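Local coordinates for protein Myo-inositol phosphohydrolase (Mitsuokella multacida, PDB 4WU3) that binds inositol-(1,3,4,5)-tetrakisphosphate and, as a tandem-repeat phytase related to protein tyrosine phosphatases, probably removes phosphates from inositol hexakisphosphate, at residues F215-D223 against Y321-S332. The protein carries 2 engineered substitutions. Sequence-based numbering, arbitrary orientation.
Sequences FRPDDPDVD and YSVWAKKNKVNS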
# COMPACT_ATOMS: atom_id res chain seq x y z
N PHE A 215 -8.73 3.05 2.02
CA PHE A 215 -7.60 3.38 2.86
C PHE A 215 -8.04 3.95 4.19
O PHE A 215 -9.18 4.39 4.34
CB PHE A 215 -6.72 4.44 2.20
CG PHE A 215 -6.06 3.98 0.92
CD1 PHE A 215 -5.24 2.87 0.91
CD2 PHE A 215 -6.25 4.69 -0.25
CE1 PHE A 215 -4.63 2.46 -0.25
CE2 PHE A 215 -5.64 4.30 -1.41
CZ PHE A 215 -4.83 3.18 -1.42
N ARG A 216 -7.13 3.94 5.15
CA ARG A 216 -7.33 4.59 6.44
C ARG A 216 -7.37 6.09 6.25
O ARG A 216 -6.83 6.60 5.28
CB ARG A 216 -6.18 4.25 7.39
CG ARG A 216 -4.80 4.45 6.75
CD ARG A 216 -3.72 4.67 7.79
NE ARG A 216 -3.95 5.91 8.51
CZ ARG A 216 -3.15 6.41 9.44
NH1 ARG A 216 -2.04 5.76 9.78
NH2 ARG A 216 -3.44 7.56 10.02
N PRO A 217 -7.97 6.81 7.20
CA PRO A 217 -7.80 8.26 7.22
C PRO A 217 -6.34 8.65 7.49
O PRO A 217 -5.67 7.98 8.28
CB PRO A 217 -8.67 8.69 8.40
CG PRO A 217 -8.62 7.52 9.32
CD PRO A 217 -8.61 6.31 8.43
N ASP A 218 -5.84 9.69 6.83
CA ASP A 218 -4.53 10.24 7.16
C ASP A 218 -4.62 11.01 8.47
O ASP A 218 -5.70 11.45 8.86
CB ASP A 218 -4.02 11.17 6.05
CG ASP A 218 -3.63 10.41 4.79
OD1 ASP A 218 -3.24 9.23 4.91
OD2 ASP A 218 -3.73 10.99 3.69
N ASP A 219 -3.48 11.16 9.13
CA ASP A 219 -3.41 11.81 10.44
C ASP A 219 -4.16 13.15 10.56
O ASP A 219 -4.87 13.37 11.53
CB ASP A 219 -1.94 11.99 10.86
CG ASP A 219 -1.23 10.67 11.14
OD1 ASP A 219 -1.87 9.60 11.07
OD2 ASP A 219 -0.02 10.70 11.45
N PRO A 220 -3.99 14.07 9.58
CA PRO A 220 -4.67 15.36 9.72
C PRO A 220 -6.19 15.25 9.75
O PRO A 220 -6.86 16.07 10.39
CB PRO A 220 -4.21 16.15 8.49
CG PRO A 220 -2.93 15.50 8.07
CD PRO A 220 -3.04 14.05 8.45
N ASP A 221 -6.73 14.24 9.06
CA ASP A 221 -8.17 13.95 9.07
C ASP A 221 -8.64 13.31 10.38
O ASP A 221 -9.77 13.53 10.83
CB ASP A 221 -8.54 13.04 7.90
CG ASP A 221 -8.72 13.80 6.60
OD1 ASP A 221 -9.21 14.94 6.65
OD2 ASP A 221 -8.37 13.26 5.54
N VAL A 222 -7.78 12.51 10.99
CA VAL A 222 -8.02 12.06 12.34
C VAL A 222 -8.06 13.30 13.25
O VAL A 222 -8.98 13.45 14.04
CB VAL A 222 -6.94 11.07 12.82
CG1 VAL A 222 -7.19 10.65 14.26
CG2 VAL A 222 -6.89 9.86 11.91
N ASP A 223 -7.10 14.21 13.12
CA ASP A 223 -7.08 15.41 13.97
C ASP A 223 -8.38 16.22 13.82
O ASP A 223 -8.94 16.74 14.79
CB ASP A 223 -5.91 16.34 13.61
CG ASP A 223 -4.58 15.91 14.24
OD1 ASP A 223 -4.51 14.90 14.97
OD2 ASP A 223 -3.58 16.62 13.99
N TYR A 321 -3.59 13.81 17.87
CA TYR A 321 -3.21 12.48 17.43
C TYR A 321 -1.97 12.53 16.54
O TYR A 321 -1.04 11.74 16.71
CB TYR A 321 -4.35 11.76 16.70
CG TYR A 321 -3.88 10.46 16.11
CD1 TYR A 321 -3.86 9.30 16.85
CD2 TYR A 321 -3.36 10.41 14.83
CE1 TYR A 321 -3.38 8.12 16.33
CE2 TYR A 321 -2.88 9.23 14.29
CZ TYR A 321 -2.90 8.08 15.05
OH TYR A 321 -2.42 6.90 14.52
N SER A 322 -1.96 13.47 15.60
CA SER A 322 -0.83 13.62 14.68
C SER A 322 0.48 13.87 15.43
O SER A 322 1.53 13.36 15.03
CB SER A 322 -1.10 14.77 13.71
OG SER A 322 -1.37 15.97 14.42
N VAL A 323 0.40 14.63 16.53
CA VAL A 323 1.58 14.95 17.32
C VAL A 323 2.05 13.72 18.08
O VAL A 323 3.23 13.36 18.05
CB VAL A 323 1.32 16.13 18.29
CG1 VAL A 323 2.54 16.40 19.16
CG2 VAL A 323 0.98 17.39 17.51
N TRP A 324 1.12 13.05 18.76
CA TRP A 324 1.44 11.81 19.43
C TRP A 324 2.02 10.79 18.44
O TRP A 324 3.02 10.13 18.72
CB TRP A 324 0.18 11.25 20.09
CG TRP A 324 0.36 9.89 20.67
CD1 TRP A 324 0.73 9.59 21.95
CD2 TRP A 324 0.17 8.65 20.00
NE1 TRP A 324 0.79 8.22 22.12
CE2 TRP A 324 0.45 7.62 20.93
CE3 TRP A 324 -0.20 8.29 18.70
CZ2 TRP A 324 0.37 6.28 20.60
CZ3 TRP A 324 -0.28 6.96 18.37
CH2 TRP A 324 0.00 5.97 19.32
N ALA A 325 1.38 10.66 17.28
CA ALA A 325 1.78 9.63 16.32
C ALA A 325 3.19 9.87 15.79
O ALA A 325 3.95 8.93 15.60
CB ALA A 325 0.79 9.55 15.17
N LYS A 326 3.51 11.14 15.54
CA LYS A 326 4.84 11.54 15.10
C LYS A 326 5.90 11.18 16.15
O LYS A 326 6.90 10.55 15.84
CB LYS A 326 4.87 13.04 14.82
CG LYS A 326 6.16 13.55 14.20
CD LYS A 326 6.40 12.90 12.85
CE LYS A 326 7.65 13.43 12.18
NZ LYS A 326 8.89 12.87 12.79
N LYS A 327 5.67 11.58 17.39
CA LYS A 327 6.58 11.25 18.47
C LYS A 327 6.82 9.74 18.59
O LYS A 327 7.91 9.33 18.97
CB LYS A 327 6.06 11.78 19.80
CG LYS A 327 7.04 11.61 20.95
CD LYS A 327 6.36 11.76 22.29
CE LYS A 327 7.23 11.30 23.44
NZ LYS A 327 8.44 12.16 23.60
N ASN A 328 5.81 8.93 18.27
CA ASN A 328 5.91 7.48 18.42
C ASN A 328 6.22 6.76 17.13
O ASN A 328 6.22 5.53 17.07
CB ASN A 328 4.63 6.93 19.03
CG ASN A 328 4.48 7.31 20.48
OD1 ASN A 328 5.11 6.72 21.35
ND2 ASN A 328 3.65 8.30 20.75
N LYS A 329 6.49 7.54 16.09
CA LYS A 329 6.96 7.00 14.81
C LYS A 329 5.93 6.11 14.12
O LYS A 329 6.30 5.24 13.33
CB LYS A 329 8.28 6.25 15.00
CG LYS A 329 9.43 7.14 15.48
CD LYS A 329 10.40 6.36 16.34
CE LYS A 329 11.17 7.28 17.28
NZ LYS A 329 12.63 7.25 17.04
N VAL A 330 4.66 6.35 14.40
CA VAL A 330 3.58 5.60 13.76
C VAL A 330 2.67 6.54 12.97
O VAL A 330 1.54 6.21 12.63
CB VAL A 330 2.78 4.77 14.79
CG1 VAL A 330 3.66 3.72 15.44
CG2 VAL A 330 2.21 5.66 15.87
N ASN A 331 3.19 7.73 12.66
CA ASN A 331 2.48 8.71 11.87
C ASN A 331 2.28 8.30 10.41
O ASN A 331 3.09 7.55 9.86
CB ASN A 331 3.23 10.04 11.90
CG ASN A 331 4.65 9.91 11.39
OD1 ASN A 331 5.52 9.37 12.07
ND2 ASN A 331 4.89 10.36 10.17
N SER A 332 1.21 8.79 9.79
CA SER A 332 1.11 8.71 8.34
C SER A 332 2.03 9.76 7.73
O SER A 332 2.40 10.74 8.37
CB SER A 332 -0.33 8.93 7.86
OG SER A 332 -0.79 10.22 8.23
O HOH W 1 -0.90 7.23 12.34
O HOH W 2 1.33 12.96 12.10
O HOH W 3 -6.11 15.05 17.35
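Asp219 and Ser332 are joined by two hydrogen bonds: the backbone N of Asp219 gives a nearly straight one to Ser332 OG (3.0 Å, 169°), and Ser332 N returns one to Asp219 OD2 (2.8 Å) from above the carboxylate plane. Asp219 OD1 lies at the edge of the Tyr321 ring, 3.4 Å from CE2, with carboxylate and ring nearly perpendicular. One turn on, Asp223 takes Ser322 N on the syn side of OD1 (3.0 Å); its OD2 approaches Ser322 OG too closely to be trusted. Val222 CG1 packs obliquely on the Tyr321 ring, 3.8 Å from CG.

Arg216 NH2 in turn holds Asp219 OD1 by a salt bridge (2.8 Å). A bend at chi3 (-65°) curls the guanidinium back so that NE and NH2 both grip Pro217 O, with Ser332 CB over one face, toward its rim. A water joins Arg216 NH1, Asp219 OD1, Tyr321 OH and Val330 O.

A Schellman motif with Lys329 at C-prime ends helix 321-327, and the chain then brings Ser332 to the first turn of helix 219-230. The axes of segments 219-223 and 321-327 approach to 9.0 Å, directions 140° apart, nearer antiparallel. Helix 291-313 packs against both, Phe303 touching Val222 and Tyr310 edge-to-face with Tyr321; Pro217 rests on strand 205-211.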